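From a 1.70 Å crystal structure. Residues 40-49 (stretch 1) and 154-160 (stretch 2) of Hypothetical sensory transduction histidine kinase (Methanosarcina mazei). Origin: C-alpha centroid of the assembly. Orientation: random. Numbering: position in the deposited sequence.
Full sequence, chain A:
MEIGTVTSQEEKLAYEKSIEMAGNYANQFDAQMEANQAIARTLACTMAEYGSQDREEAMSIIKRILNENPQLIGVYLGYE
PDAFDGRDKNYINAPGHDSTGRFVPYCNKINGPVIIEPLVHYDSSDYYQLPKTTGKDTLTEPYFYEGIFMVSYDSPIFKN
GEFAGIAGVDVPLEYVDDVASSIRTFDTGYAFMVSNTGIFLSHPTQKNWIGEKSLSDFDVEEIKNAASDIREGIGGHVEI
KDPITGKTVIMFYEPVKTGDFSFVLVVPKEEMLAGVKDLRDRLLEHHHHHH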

# COMPACT_ATOMS: atom_id res chain seq x y z
N ALA A 40 -4.14 -9.57 -6.26
CA ALA A 40 -5.49 -9.45 -5.63
C ALA A 40 -6.65 -9.42 -6.64
O ALA A 40 -7.70 -10.04 -6.41
N ARG A 41 -6.48 -8.67 -7.71
CA ARG A 41 -7.52 -8.58 -8.73
C ARG A 41 -7.76 -9.91 -9.42
O ARG A 41 -8.92 -10.25 -9.69
N THR A 42 -6.69 -10.66 -9.70
CA THR A 42 -6.85 -11.93 -10.40
C THR A 42 -7.55 -12.95 -9.46
O THR A 42 -8.44 -13.69 -9.89
N LEU A 43 -7.19 -12.90 -8.18
CA LEU A 43 -7.91 -13.74 -7.16
C LEU A 43 -9.39 -13.36 -7.09
O LEU A 43 -10.28 -14.26 -7.04
N ALA A 44 -9.70 -12.06 -7.15
CA ALA A 44 -11.12 -11.62 -7.15
C ALA A 44 -11.88 -12.13 -8.38
O ALA A 44 -13.02 -12.68 -8.20
N CYS A 45 -11.23 -12.10 -9.56
CA CYS A 45 -11.90 -12.61 -10.85
C CYS A 45 -12.21 -14.09 -10.67
O CYS A 45 -13.29 -14.56 -11.06
N THR A 46 -11.23 -14.82 -10.17
CA THR A 46 -11.36 -16.25 -10.01
C THR A 46 -12.50 -16.54 -9.04
O THR A 46 -13.35 -17.38 -9.33
N MSE A 47 -12.44 -15.94 -7.84
CA MSE A 47 -13.50 -16.20 -6.87
C MSE A 47 -14.87 -15.80 -7.35
O MSE A 47 -15.87 -16.46 -6.93
N ALA A 48 -14.98 -14.79 -8.17
CA ALA A 48 -16.26 -14.38 -8.75
C ALA A 48 -16.90 -15.51 -9.57
O ALA A 48 -18.11 -15.55 -9.68
N GLU A 49 -16.12 -16.41 -10.11
CA GLU A 49 -16.59 -17.54 -10.93
C GLU A 49 -16.57 -18.86 -10.21
O GLU A 49 -16.84 -19.89 -10.79
N ASP A 154 -6.97 -4.32 -2.16
CA ASP A 154 -8.22 -5.07 -2.05
C ASP A 154 -9.02 -4.90 -3.32
O ASP A 154 -9.13 -3.81 -3.84
N SER A 155 -9.61 -5.99 -3.79
CA SER A 155 -10.45 -5.93 -5.02
C SER A 155 -11.79 -6.56 -4.76
O SER A 155 -11.90 -7.58 -4.09
N PRO A 156 -12.86 -5.90 -5.24
CA PRO A 156 -14.17 -6.44 -5.04
C PRO A 156 -14.45 -7.69 -5.89
O PRO A 156 -14.02 -7.76 -7.04
N ILE A 157 -15.24 -8.61 -5.33
CA ILE A 157 -15.69 -9.88 -5.97
C ILE A 157 -17.14 -9.63 -6.33
O ILE A 157 -17.97 -9.37 -5.43
N PHE A 158 -17.42 -9.63 -7.62
CA PHE A 158 -18.84 -9.35 -8.08
C PHE A 158 -19.38 -10.62 -8.62
O PHE A 158 -18.79 -11.20 -9.59
N LYS A 159 -20.49 -11.08 -8.06
CA LYS A 159 -21.17 -12.34 -8.48
C LYS A 159 -22.62 -11.94 -8.80
O LYS A 159 -23.25 -11.22 -8.00
N ASN A 160 -23.11 -12.37 -9.94
CA ASN A 160 -24.46 -12.04 -10.41
C ASN A 160 -24.56 -10.53 -10.52
O ASN A 160 -25.63 -9.97 -10.34

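Helix 40-48 lies along strand 154-159 with their N-to-C directions nearly parallel (16°) and their axes 7.1 Å apart at closest approach. At the tightest point in the backbone register, CA of Ala-44 lies 5.0 Å from CA of Ile-157, and the side chain facing the strand there is a single methyl. Ala-44 points its methyl toward the strand, and its CB rests 3.7 Å from CB of Ser-155, 3.6 Å from the backbone O of Pro-156 and 4.0 Å from CG1 of Ile-157. Ser-155 also points toward the helix. Its m rotamer (chi1 -68°) carries OG to 3.4 Å from CA of Arg-41, yet OG makes no hydrogen bond to the helix; the Arg-41 N to Ser-155 OG separation of 3.5 Å has a poor angle, and OG is satisfied elsewhere in the structure.

Ile-157 leaves the strand sideways in the m,t conformation, which spreads its branches along the helix: CD1 reaches 4.0 Å from CB of Met-47, while CG2 lies 4.0 Å from CB of Ala-48. Met-47, a selenomethionine, is m at chi1 and chi2 with chi3 off-well at 107°; CB makes its closest contact, and the end of the side chain leads away from the strand. Farther along, Ala-48 CB sits 3.2 Å from the backbone O of Phe-158, a tight fit, whereas the Phe-158 side chain (chi1 -75°, m) starts away from the helix.

Lys-159 follows m,t,p,t, with a bend at chi3 (81°), its CG 3.6 Å from O of Ala-48. Lys-159 NZ donates to O of water 1 (3.3 Å), and O of water 1 donates to Met-47 O (2.5 Å), a polar bridge between stretches that share no direct hydrogen bond. On the helix side turned from the strand, Thr-46 adopts m (chi1 -58°), placing OG1 to donate to O of Thr-42 at 2.9 Å.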

# COMPACT_ATOMS: atom_id res chain seq x y z
CB ALA A 40 -5.55 -8.22 -4.73
CB ARG A 41 -7.14 -7.53 -9.73
CG ARG A 41 -8.38 -7.14 -10.55
CD ARG A 41 -8.21 -5.69 -11.16
NE ARG A 41 -9.44 -5.31 -11.85
CZ ARG A 41 -9.69 -5.57 -13.13
NH1 ARG A 41 -8.80 -6.24 -13.85
NH2 ARG A 41 -10.86 -5.22 -13.69
CB THR A 42 -5.52 -12.46 -10.82
OG1 THR A 42 -5.03 -11.53 -11.79
CG2 THR A 42 -5.73 -13.80 -11.61
CB LEU A 43 -7.26 -13.59 -5.79
CG LEU A 43 -7.91 -14.38 -4.63
CD1 LEU A 43 -7.90 -15.86 -4.95
CD2 LEU A 43 -6.99 -14.10 -3.32
CB ALA A 44 -11.24 -10.07 -7.00
CB CYS A 45 -10.95 -12.49 -12.05
SG CYS A 45 -10.71 -10.85 -12.59
CB THR A 46 -10.09 -16.83 -9.50
OG1 THR A 46 -9.06 -16.48 -10.46
CG2 THR A 46 -10.19 -18.33 -9.35
CB MSE A 47 -13.22 -15.50 -5.58
CG MSE A 47 -12.02 -16.03 -4.80
SE MSE A 47 -12.51 -17.97 -4.21
CE MSE A 47 -11.41 -18.43 -5.38
CB ALA A 48 -16.13 -13.06 -9.60
CB GLU A 49 -15.76 -17.67 -12.23
CG GLU A 49 -15.89 -16.41 -13.11
CD GLU A 49 -17.21 -16.26 -13.79
OE1 GLU A 49 -18.04 -17.23 -13.85
OE2 GLU A 49 -17.48 -15.15 -14.27
CB ASP A 154 -9.05 -4.58 -0.87
CG ASP A 154 -8.29 -4.69 0.42
OD1 ASP A 154 -8.28 -5.82 0.96
OD2 ASP A 154 -7.60 -3.71 0.86
CB SER A 155 -9.83 -6.76 -6.16
OG SER A 155 -8.64 -6.20 -6.63
CB PRO A 156 -15.11 -5.24 -5.45
CG PRO A 156 -14.29 -4.51 -6.51
CD PRO A 156 -12.86 -4.59 -5.96
CB ILE A 157 -15.68 -11.00 -5.00
CG1 ILE A 157 -14.19 -11.26 -4.53
CG2 ILE A 157 -16.21 -12.26 -5.65
CD1 ILE A 157 -14.11 -12.38 -3.32
CB PHE A 158 -18.85 -8.27 -9.15
CG PHE A 158 -18.63 -6.92 -8.63
CD1 PHE A 158 -19.71 -6.24 -8.06
CD2 PHE A 158 -17.41 -6.27 -8.76
CE1 PHE A 158 -19.56 -4.88 -7.55
CE2 PHE A 158 -17.27 -4.91 -8.26
CZ PHE A 158 -18.35 -4.28 -7.61
CB LYS A 159 -21.18 -13.35 -7.32
CG LYS A 159 -19.82 -13.91 -7.01
CD LYS A 159 -19.80 -14.68 -5.65
CE LYS A 159 -20.33 -16.04 -5.83
NZ LYS A 159 -20.05 -16.85 -4.60
CB ASN A 160 -25.52 -12.66 -9.46
CG ASN A 160 -25.10 -14.07 -8.93
OD1 ASN A 160 -24.87 -15.05 -9.70
ND2 ASN A 160 -24.96 -14.15 -7.63
O HOH W 1 -16.79 -16.88 -4.59